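Local atomic coordinates of LpxE (Aquifex aeolicus, PDB entry 6EBU), a protein that probably removes the 1-phosphate group of lipid A at the bacterial membrane, acting as a phosphatase of the PAP2 family. Residues 112-117 with 134-139; 87-92 with 99-104; 17-22 with 142-147. The protein carries 1 engineered substitution. All coordinates share one frame; numbering follows the deposited sequence.

Contact 1 of 3, residues 112-117 with 134-139. With BOG (octyl beta-D-glucopyranoside), chain D.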
loop_
_atom_site.group_PDB
_atom_site.type_symbol
_atom_site.label_atom_id
_atom_site.label_comp_id
_atom_site.label_asym_id
_atom_site.label_seq_id
_atom_site.Cartn_x
_atom_site.Cartn_y
_atom_site.Cartn_z
ATOM N N MET A 112 -0.353 -2.735 -3.805
ATOM C CA MET A 112 0.013 -4.147 -3.894
ATOM C C MET A 112 -0.575 -4.941 -2.734
ATOM O O MET A 112 -1.104 -6.043 -2.930
ATOM C CB MET A 112 1.536 -4.296 -3.926
ATOM C CG MET A 112 2.018 -5.731 -4.107
ATOM S SD MET A 112 3.673 -6.037 -3.443
ATOM C CE MET A 112 3.330 -6.099 -1.687
ATOM N N ALA A 113 -0.497 -4.395 -1.518
ATOM C CA ALA A 113 -0.997 -5.111 -0.349
ATOM C C ALA A 113 -2.501 -5.334 -0.437
ATOM O O ALA A 113 -2.996 -6.417 -0.104
ATOM C CB ALA A 113 -0.635 -4.348 0.926
ATOM N N PHE A 114 -3.248 -4.327 -0.892
ATOM C CA PHE A 114 -4.686 -4.503 -1.062
ATOM C C PHE A 114 -5.010 -5.359 -2.279
ATOM O O PHE A 114 -6.059 -6.011 -2.309
ATOM C CB PHE A 114 -5.381 -3.142 -1.159
ATOM C CG PHE A 114 -5.725 -2.550 0.178
ATOM C CD1 PHE A 114 -4.791 -1.803 0.879
ATOM C CD2 PHE A 114 -6.971 -2.759 0.745
ATOM C CE1 PHE A 114 -5.100 -1.264 2.117
ATOM C CE2 PHE A 114 -7.287 -2.223 1.982
ATOM C CZ PHE A 114 -6.350 -1.475 2.669
ATOM N N THR A 115 -4.128 -5.377 -3.279
ATOM C CA THR A 115 -4.282 -6.316 -4.386
ATOM C C THR A 115 -4.112 -7.750 -3.904
ATOM O O THR A 115 -4.894 -8.639 -4.264
ATOM C CB THR A 115 -3.267 -6.006 -5.486
ATOM O OG1 THR A 115 -3.404 -4.643 -5.901
ATOM C CG2 THR A 115 -3.484 -6.912 -6.667
ATOM N N ILE A 116 -3.084 -7.992 -3.091
ATOM C CA ILE A 116 -2.877 -9.314 -2.511
ATOM C C ILE A 116 -4.078 -9.713 -1.662
ATOM O O ILE A 116 -4.621 -10.816 -1.800
ATOM C CB ILE A 116 -1.573 -9.333 -1.691
ATOM C CG1 ILE A 116 -0.365 -9.152 -2.612
ATOM C CG2 ILE A 116 -1.465 -10.616 -0.876
ATOM C CD1 ILE A 116 0.937 -8.903 -1.878
ATOM N N ALA A 117 -4.521 -8.810 -0.783
ATOM C CA ALA A 117 -5.616 -9.142 0.123
ATOM C C ALA A 117 -6.921 -9.369 -0.632
ATOM O O ALA A 117 -7.716 -10.233 -0.251
ATOM C CB ALA A 117 -5.784 -8.042 1.172
ATOM N N LEU A 134 -6.269 -6.958 7.421
ATOM C CA LEU A 134 -5.505 -6.279 8.462
ATOM C C LEU A 134 -4.076 -6.026 8.002
ATOM O O LEU A 134 -3.500 -4.968 8.287
ATOM C CB LEU A 134 -5.508 -7.095 9.754
ATOM C CG LEU A 134 -4.735 -6.433 10.898
ATOM C CD1 LEU A 134 -5.515 -5.250 11.460
ATOM C CD2 LEU A 134 -4.391 -7.433 11.990
ATOM N N TYR A 135 -3.488 -6.989 7.290
ATOM C CA TYR A 135 -2.155 -6.793 6.733
ATOM C C TYR A 135 -2.143 -5.620 5.759
ATOM O O TYR A 135 -1.265 -4.753 5.825
ATOM C CB TYR A 135 -1.687 -8.082 6.052
ATOM C CG TYR A 135 -0.828 -7.867 4.829
ATOM C CD1 TYR A 135 0.517 -7.558 4.949
ATOM C CD2 TYR A 135 -1.365 -7.977 3.551
ATOM C CE1 TYR A 135 1.308 -7.359 3.833
ATOM C CE2 TYR A 135 -0.584 -7.780 2.430
ATOM C CZ TYR A 135 0.752 -7.471 2.577
ATOM O OH TYR A 135 1.533 -7.272 1.461
ATOM N N ALA A 136 -3.130 -5.567 4.861
ATOM C CA ALA A 136 -3.217 -4.457 3.917
ATOM C C ALA A 136 -3.406 -3.129 4.638
ATOM O O ALA A 136 -2.814 -2.114 4.251
ATOM C CB ALA A 136 -4.359 -4.694 2.929
ATOM N N PHE A 137 -4.229 -3.112 5.690
ATOM C CA PHE A 137 -4.439 -1.878 6.439
ATOM C C PHE A 137 -3.153 -1.418 7.113
ATOM O O PHE A 137 -2.830 -0.225 7.101
ATOM C CB PHE A 137 -5.548 -2.071 7.475
ATOM C CG PHE A 137 -5.548 -1.031 8.560
ATOM C CD1 PHE A 137 -6.149 0.201 8.357
ATOM C CD2 PHE A 137 -4.941 -1.281 9.782
ATOM C CE1 PHE A 137 -6.146 1.165 9.351
ATOM C CE2 PHE A 137 -4.934 -0.322 10.778
ATOM C CZ PHE A 137 -5.538 0.903 10.563
ATOM N N LEU A 138 -2.408 -2.353 7.708
ATOM C CA LEU A 138 -1.180 -1.988 8.406
ATOM C C LEU A 138 -0.123 -1.456 7.447
ATOM O O LEU A 138 0.652 -0.568 7.819
ATOM C CB LEU A 138 -0.639 -3.189 9.184
ATOM C CG LEU A 138 -1.409 -3.558 10.456
ATOM C CD1 LEU A 138 -0.826 -4.806 11.098
ATOM C CD2 LEU A 138 -1.414 -2.396 11.440
ATOM N N ILE A 139 -0.070 -1.981 6.220
ATOM C CA ILE A 139 0.840 -1.427 5.221
ATOM C C ILE A 139 0.468 0.018 4.920
ATOM O O ILE A 139 1.322 0.914 4.928
ATOM C CB ILE A 139 0.835 -2.287 3.944
ATOM C CG1 ILE A 139 1.495 -3.640 4.209
ATOM C CG2 ILE A 139 1.555 -1.566 2.816
ATOM C CD1 ILE A 139 2.940 -3.531 4.622
HETATM O O1 BOG D . -10.342 2.366 1.349
HETATM C "C1'" BOG D . -9.723 1.814 2.510
HETATM C "C2'" BOG D . -8.397 2.556 2.788
HETATM C "C3'" BOG D . -7.605 1.832 3.923
HETATM C "C4'" BOG D . -6.222 2.519 4.096
HETATM C "C5'" BOG D . -5.692 2.271 5.522
HETATM C "C6'" BOG D . -4.787 3.445 5.949
HETATM C "C7'" BOG D . -5.273 3.999 7.286
HETATM C "C8'" BOG D . -4.205 4.917 7.881
#
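A136 sets its methyl group squarely over the ring of F114: CB lies 3.5 Å from the ring centroid and only 9° off the ring normal, a CH-pi contact over the middle of the face. F114 CG stands anti to its own carbonyl carbon (chi1 -86°), and the ring end comes nearer to the other helix than the direction of CB alone would suggest. Past the methyl, F114 CE1 comes within 3.2 Å of A136 O, so ring and backbone meet as well. The backbones can close in because the facing residues are small. A113 and A136 form the nearest CA pair at 4.9 Å, and the two helix segments run antiparallel (175°) with their axes 8.4 Å apart. A113 CB touches both I139, whose CB is 3.9 Å away, and the phenol of Y135, which it meets obliquely at CE2, 3.7 Å away. The end of the Y135 side chain comes up to the 112-117 helix, its hydroxyl lying among apolar carbons, with I116 CD1 at 3.8 Å and M112 CE nearby; the I116 and Y135 side chains cross at about a right angle. That OH is satisfied by a hydrogen bond to L40 O. On another flank, the alkyl chain of an octyl glucoside lies against F137 and F114, its C5' 3.5 Å from F137 CD1 and its C3' near F114 CZ. Further packing on F114 comes from A158 and I162 of helix 151-170. Small residues at the line of closest approach, with aromatic rings filling the sides and a detergent chain against two of them, describe a close antiparallel helix pair, consistent with the helical bundle of a membrane protein of the PAP2 family.

Contact 2 of 3, residues 87-92 with 99-104; sequences PAILLE and PLHWRS. With BOG (octyl beta-D-glucopyranoside), chain E.
I89 gives up the most surface here, laying its side chain across H101 and under the indole of W102. The branches divide the work. CG1 approaches the backbone at H101 O, 3.3 Å away, while CD1 continues to the imidazole and comes 3.6 Å from ND1. CG2 touches the indole rim at W102 CH2 (3.8 Å), and CG1 lies below one indole face, 4.2 Å from its plane and offset toward the rim. I89 crosses both side chains at about a right angle. H101 CG stands anti to the carbonyl carbon (chi1 -67°), and A88 CB is a second neighbour of the ring, 3.9 Å from ND1. This nitrogen is buried by the two aliphatic groups and finds no polar partner in the model. A detergent tail meets the ring at its edge, near the plane, with C8' 3.4 Å from H101 CD2. An alanine here would probably leave I89 CD1, the A88 methyl and the detergent end facing a gap, though the contacts of H101 CB and O with I89 CG1 would remain. Polar linkage is indirect: one water accepts from A88 N at 2.9 Å and donates to L100 O. The contact thus joins the short helix 87-90 to the loop that precedes helix 108-121. On the loop side S104 OG bonds to D153 and E10, and W102 O receives R86 NE. On the other side of the contact, P87 and L91 of 87-92 pack on F19 of helix 13-24.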
loop_
_atom_site.group_PDB
_atom_site.type_symbol
_atom_site.label_atom_id
_atom_site.label_comp_id
_atom_site.label_asym_id
_atom_site.label_seq_id
_atom_site.Cartn_x
_atom_site.Cartn_y
_atom_site.Cartn_z
ATOM N N PRO A 87 5.554 13.765 2.042
ATOM C CA PRO A 87 5.476 14.669 3.204
ATOM C C PRO A 87 6.785 15.340 3.586
ATOM O O PRO A 87 6.758 16.477 4.073
ATOM C CB PRO A 87 4.976 13.741 4.318
ATOM C CG PRO A 87 4.131 12.752 3.600
ATOM C CD PRO A 87 4.827 12.505 2.289
ATOM N N ALA A 88 7.929 14.680 3.395
ATOM C CA ALA A 88 9.197 15.294 3.776
ATOM C C ALA A 88 9.528 16.517 2.931
ATOM O O ALA A 88 10.326 17.356 3.363
ATOM C CB ALA A 88 10.334 14.277 3.679
ATOM N N ILE A 89 8.940 16.636 1.745
ATOM C CA ILE A 89 9.157 17.801 0.892
ATOM C C ILE A 89 8.114 18.879 1.153
ATOM O O ILE A 89 8.446 20.054 1.321
ATOM C CB ILE A 89 9.163 17.373 -0.593
ATOM C CG1 ILE A 89 10.305 16.394 -0.872
ATOM C CG2 ILE A 89 9.262 18.590 -1.500
ATOM C CD1 ILE A 89 11.683 16.981 -0.673
ATOM N N LEU A 90 6.837 18.494 1.203
ATOM C CA LEU A 90 5.770 19.483 1.315
ATOM C C LEU A 90 5.679 20.060 2.721
ATOM O O LEU A 90 5.421 21.258 2.889
ATOM C CB LEU A 90 4.435 18.858 0.909
ATOM C CG LEU A 90 3.297 19.835 0.607
ATOM C CD1 LEU A 90 3.489 20.482 -0.758
ATOM C CD2 LEU A 90 1.949 19.133 0.688
ATOM N N LEU A 91 5.878 19.232 3.743
ATOM C CA LEU A 91 5.637 19.626 5.121
ATOM C C LEU A 91 6.945 19.791 5.883
ATOM O O LEU A 91 8.003 19.311 5.468
ATOM C CB LEU A 91 4.753 18.600 5.838
ATOM C CG LEU A 91 3.352 18.383 5.269
ATOM C CD1 LEU A 91 2.531 17.521 6.214
ATOM C CD2 LEU A 91 2.663 19.713 5.009
ATOM N N GLU A 92 6.848 20.480 7.014
ATOM C CA GLU A 92 7.967 20.695 7.917
ATOM C C GLU A 92 7.868 19.747 9.106
ATOM O O GLU A 92 6.775 19.354 9.518
ATOM C CB GLU A 92 7.999 22.143 8.418
ATOM C CG GLU A 92 7.623 23.192 7.381
ATOM C CD GLU A 92 8.718 23.424 6.358
ATOM O OE1 GLU A 92 8.399 23.881 5.242
ATOM O OE2 GLU A 92 9.896 23.149 6.667
ATOM N N PRO A 99 14.118 7.297 3.698
ATOM C CA PRO A 99 14.469 8.516 2.930
ATOM C C PRO A 99 13.822 8.549 1.550
ATOM O O PRO A 99 14.459 8.354 0.509
ATOM C CB PRO A 99 16.002 8.435 2.860
ATOM C CG PRO A 99 16.412 7.269 3.736
ATOM C CD PRO A 99 15.242 6.355 3.763
ATOM N N LEU A 100 12.517 8.805 1.525
ATOM C CA LEU A 100 11.760 8.929 0.288
ATOM C C LEU A 100 11.212 10.346 0.180
ATOM O O LEU A 100 10.802 10.938 1.184
ATOM C CB LEU A 100 10.620 7.911 0.237
ATOM C CG LEU A 100 11.044 6.445 0.352
ATOM C CD1 LEU A 100 9.833 5.530 0.287
ATOM C CD2 LEU A 100 12.051 6.097 -0.733
ATOM N N HIS A 101 11.200 10.889 -1.040
ATOM C CA HIS A 101 10.910 12.309 -1.208
ATOM C C HIS A 101 9.908 12.624 -2.319
ATOM O O HIS A 101 9.197 13.630 -2.234
ATOM C CB HIS A 101 12.213 13.076 -1.464
ATOM C CG HIS A 101 13.141 13.102 -0.287
ATOM N ND1 HIS A 101 12.974 13.967 0.773
ATOM C CD2 HIS A 101 14.248 12.374 -0.007
ATOM C CE1 HIS A 101 13.937 13.769 1.656
ATOM N NE2 HIS A 101 14.723 12.807 1.206
ATOM N N TRP A 102 9.827 11.791 -3.356
ATOM C CA TRP A 102 9.048 12.127 -4.542
ATOM C C TRP A 102 8.161 10.961 -4.967
ATOM O O TRP A 102 8.244 9.853 -4.432
ATOM C CB TRP A 102 9.968 12.548 -5.695
ATOM C CG TRP A 102 10.742 13.782 -5.374
ATOM C CD1 TRP A 102 12.058 13.859 -5.020
ATOM C CD2 TRP A 102 10.239 15.122 -5.347
ATOM N NE1 TRP A 102 12.408 15.168 -4.785
ATOM C CE2 TRP A 102 11.308 15.962 -4.979
ATOM C CE3 TRP A 102 8.989 15.693 -5.604
ATOM C CZ2 TRP A 102 11.165 17.342 -4.863
ATOM C CZ3 TRP A 102 8.849 17.064 -5.489
ATOM C CH2 TRP A 102 9.929 17.872 -5.120
ATOM N N ARG A 103 7.299 11.239 -5.950
ATOM C CA ARG A 103 6.342 10.275 -6.498
ATOM C C ARG A 103 5.418 9.740 -5.402
ATOM O O ARG A 103 5.295 8.534 -5.175
ATOM C CB ARG A 103 7.065 9.138 -7.229
ATOM C CG ARG A 103 7.860 9.594 -8.442
ATOM C CD ARG A 103 9.281 9.052 -8.406
ATOM N N SER A 104 4.745 10.678 -4.732
ATOM C CA SER A 104 3.949 10.347 -3.555
ATOM C C SER A 104 2.602 9.735 -3.923
ATOM O O SER A 104 2.109 8.848 -3.217
ATOM C CB SER A 104 3.746 11.601 -2.702
ATOM O OG SER A 104 3.127 11.292 -1.467
HETATM O O1 BOG E . 7.976 5.281 -6.583
HETATM C "C1'" BOG E . 9.307 5.367 -6.081
HETATM C "C2'" BOG E . 9.479 6.708 -5.338
HETATM C "C3'" BOG E . 10.978 7.137 -5.385
HETATM C "C4'" BOG E . 11.168 8.432 -4.549
HETATM C "C5'" BOG E . 12.618 8.931 -4.711
HETATM C "C6'" BOG E . 12.898 10.032 -3.669
HETATM C "C7'" BOG E . 14.321 10.550 -3.850
HETATM C "C8'" BOG E . 15.136 10.264 -2.587
HETATM O O HOH W 1 8.410 11.945 2.741
#

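Contact 3 of 3, residues 17-22 with 142-147; sequences ELFRLI and ERIYAG. With BOG (octyl beta-D-glucopyranoside), chain F; SO4 (sulfate ion), chain B.
The backbones come closest at I22 and Y145, whose CA atoms are 5.9 Å apart, with F19 and I144 the next pair at 6.6 Å. I144 CG2 is the shared point of contact: F19 CD1 reaches it at 3.6 Å and I22 CG2 at 3.7 Å. The F19 and I144 side chains run past one another, pointing opposite ways, and I22 meets I144 at a slant. F19 CG stands anti to the backbone N (chi1 173°). The ring turns its edge to G147, whose CA lies near the ring plane, 3.9 Å from CE1. G147 closes that helix with a Schellman motif at positive phi (78°). I22 CG2 also packs near Y145 N; the Y145 hydroxyl itself bonds to D31. E142 and R143 take no part in this packing. R143 NH1 donates to the syn lone pair of E142 OE1 at 2.8 Å, almost in the guanidinium plane, and R143 NE and NH2 both donate to O1 of a sulfate, probably from the crystallisation liquor. K79, R86, H149 and G108 N also bind it. The side-chain contacts between the segments are therefore apolar, whereas R143, just before I144, binds an anion where a substrate phosphate might plausibly sit.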
loop_
_atom_site.group_PDB
_atom_site.type_symbol
_atom_site.label_atom_id
_atom_site.label_comp_id
_atom_site.label_asym_id
_atom_site.label_seq_id
_atom_site.Cartn_x
_atom_site.Cartn_y
_atom_site.Cartn_z
ATOM N N GLU A 17 -4.129 17.305 8.084
ATOM C CA GLU A 17 -4.487 17.052 9.476
ATOM C C GLU A 17 -4.468 15.560 9.784
ATOM O O GLU A 17 -4.021 15.148 10.861
ATOM C CB GLU A 17 -5.859 17.651 9.786
ATOM N N LEU A 18 -4.949 14.735 8.850
ATOM C CA LEU A 18 -4.887 13.290 9.039
ATOM C C LEU A 18 -3.446 12.806 9.111
ATOM O O LEU A 18 -3.113 11.945 9.935
ATOM C CB LEU A 18 -5.629 12.574 7.911
ATOM C CG LEU A 18 -7.155 12.486 7.973
ATOM C CD1 LEU A 18 -7.635 11.252 7.224
ATOM C CD2 LEU A 18 -7.642 12.467 9.412
ATOM N N PHE A 19 -2.574 13.344 8.255
ATOM C CA PHE A 19 -1.175 12.934 8.291
ATOM C C PHE A 19 -0.537 13.271 9.632
ATOM O O PHE A 19 0.212 12.461 10.191
ATOM C CB PHE A 19 -0.390 13.590 7.154
ATOM C CG PHE A 19 1.090 13.347 7.236
ATOM C CD1 PHE A 19 1.636 12.161 6.769
ATOM C CD2 PHE A 19 1.931 14.286 7.811
ATOM C CE1 PHE A 19 2.994 11.924 6.858
ATOM C CE2 PHE A 19 3.293 14.055 7.904
ATOM C CZ PHE A 19 3.823 12.873 7.427
ATOM N N ARG A 20 -0.814 14.466 10.159
ATOM C CA ARG A 20 -0.199 14.879 11.417
ATOM C C ARG A 20 -0.639 13.987 12.570
ATOM O O ARG A 20 0.171 13.634 13.434
ATOM C CB ARG A 20 -0.535 16.342 11.712
ATOM C CG ARG A 20 0.107 17.336 10.758
ATOM C CD ARG A 20 1.622 17.270 10.826
ATOM N NE ARG A 20 2.246 18.283 9.981
ATOM C CZ ARG A 20 3.559 18.444 9.848
ATOM N NH1 ARG A 20 4.396 17.653 10.504
ATOM N NH2 ARG A 20 4.034 19.396 9.058
ATOM N N LEU A 21 -1.920 13.609 12.598
ATOM C CA LEU A 21 -2.419 12.768 13.681
ATOM C C LEU A 21 -1.714 11.416 13.702
ATOM O O LEU A 21 -1.415 10.881 14.776
ATOM C CB LEU A 21 -3.932 12.583 13.546
ATOM N N ILE A 22 -1.433 10.854 12.526
ATOM C CA ILE A 22 -0.770 9.556 12.460
ATOM C C ILE A 22 0.737 9.709 12.618
ATOM O O ILE A 22 1.375 8.950 13.358
ATOM C CB ILE A 22 -1.131 8.846 11.143
ATOM C CG1 ILE A 22 -2.617 8.483 11.126
ATOM C CG2 ILE A 22 -0.259 7.614 10.944
ATOM C CD1 ILE A 22 -3.098 7.952 9.798
ATOM N N GLU A 142 1.389 1.991 7.763
ATOM C CA GLU A 142 2.840 2.067 7.894
ATOM C C GLU A 142 3.423 3.168 7.013
ATOM O O GLU A 142 4.348 3.876 7.424
ATOM C CB GLU A 142 3.464 0.713 7.554
ATOM C CG GLU A 142 4.972 0.728 7.416
ATOM C CD GLU A 142 5.411 0.564 5.978
ATOM O OE1 GLU A 142 6.107 1.460 5.458
ATOM O OE2 GLU A 142 5.046 -0.458 5.363
ATOM N N ARG A 143 2.885 3.335 5.801
ATOM C CA ARG A 143 3.408 4.359 4.900
ATOM C C ARG A 143 3.237 5.754 5.491
ATOM O O ARG A 143 4.129 6.602 5.370
ATOM C CB ARG A 143 2.721 4.266 3.535
ATOM C CG ARG A 143 2.814 2.898 2.869
ATOM C CD ARG A 143 4.221 2.337 2.951
ATOM N NE ARG A 143 5.068 2.819 1.865
ATOM C CZ ARG A 143 6.396 2.824 1.898
ATOM N NH1 ARG A 143 7.035 2.378 2.969
ATOM N NH2 ARG A 143 7.084 3.281 0.859
ATOM N N ILE A 144 2.099 6.011 6.137
ATOM C CA ILE A 144 1.877 7.313 6.756
ATOM C C ILE A 144 2.733 7.461 8.006
ATOM O O ILE A 144 3.340 8.513 8.237
ATOM C CB ILE A 144 0.383 7.511 7.065
ATOM C CG1 ILE A 144 -0.466 7.155 5.844
ATOM C CG2 ILE A 144 0.110 8.945 7.503
ATOM C CD1 ILE A 144 -1.946 7.207 6.104
ATOM N N TYR A 145 2.801 6.409 8.829
ATOM C CA TYR A 145 3.622 6.467 10.032
ATOM C C TYR A 145 5.090 6.690 9.697
ATOM O O TYR A 145 5.800 7.380 10.440
ATOM C CB TYR A 145 3.453 5.186 10.852
ATOM C CG TYR A 145 4.195 5.220 12.169
ATOM C CD1 TYR A 145 3.593 5.725 13.315
ATOM C CD2 TYR A 145 5.504 4.764 12.263
ATOM C CE1 TYR A 145 4.272 5.768 14.519
ATOM C CE2 TYR A 145 6.189 4.802 13.458
ATOM C CZ TYR A 145 5.570 5.306 14.585
ATOM O OH TYR A 145 6.253 5.352 15.780
ATOM N N ALA A 146 5.564 6.119 8.589
ATOM C CA ALA A 146 6.944 6.323 8.170
ATOM C C ALA A 146 7.197 7.726 7.633
ATOM O O ALA A 146 8.359 8.088 7.424
ATOM C CB ALA A 146 7.326 5.288 7.109
ATOM N N GLY A 147 6.148 8.515 7.405
ATOM C CA GLY A 147 6.314 9.856 6.886
ATOM C C GLY A 147 6.587 9.943 5.402
ATOM O O GLY A 147 7.019 10.997 4.926
HETATM O O1 BOG F . 9.297 1.470 -3.012
HETATM C "C1'" BOG F . 8.730 0.390 -2.272
HETATM C "C2'" BOG F . 9.779 -0.153 -1.275
HETATM C "C3'" BOG F . 9.057 -0.762 -0.033
HETATM C "C4'" BOG F . 9.673 -0.189 1.273
HETATM C "C5'" BOG F . 9.926 1.328 1.115
HETATM C "C6'" BOG F . 10.861 1.819 2.239
HETATM C "C7'" BOG F . 12.311 1.475 1.906
HETATM C "C8'" BOG F . 12.761 2.284 0.687
HETATM S S SO4 B . 5.611 3.569 -2.620
HETATM O O1 SO4 B . 5.020 3.246 -1.322
HETATM O O2 SO4 B . 6.867 4.281 -2.422
HETATM O O3 SO4 B . 4.681 4.412 -3.365
HETATM O O4 SO4 B . 5.860 2.337 -3.364
#

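How the contacts relate
From the N terminus, helix 13-24 supplies residues 17-22, whose partner 142-147 comes 120 residues later, so contact 3 closes the longest loop. Within that span two shorter loops follow in series without crossing: contact 2 joins 87-92 to 99-104, and contact 1 then pairs 112-117 on helix 108-121 with 134-139 on helix 126-145. Contact 1 and contact 3 share this last helix, their segments adjoining in sequence but with centres about 17 Å apart. Contacts 2 and 3 touch directly: E92 O lies 2.8 Å from R20 NH2, a probable hydrogen bond, and P87 CB packs on F19 CZ. Contacts 1 and 2 do not touch.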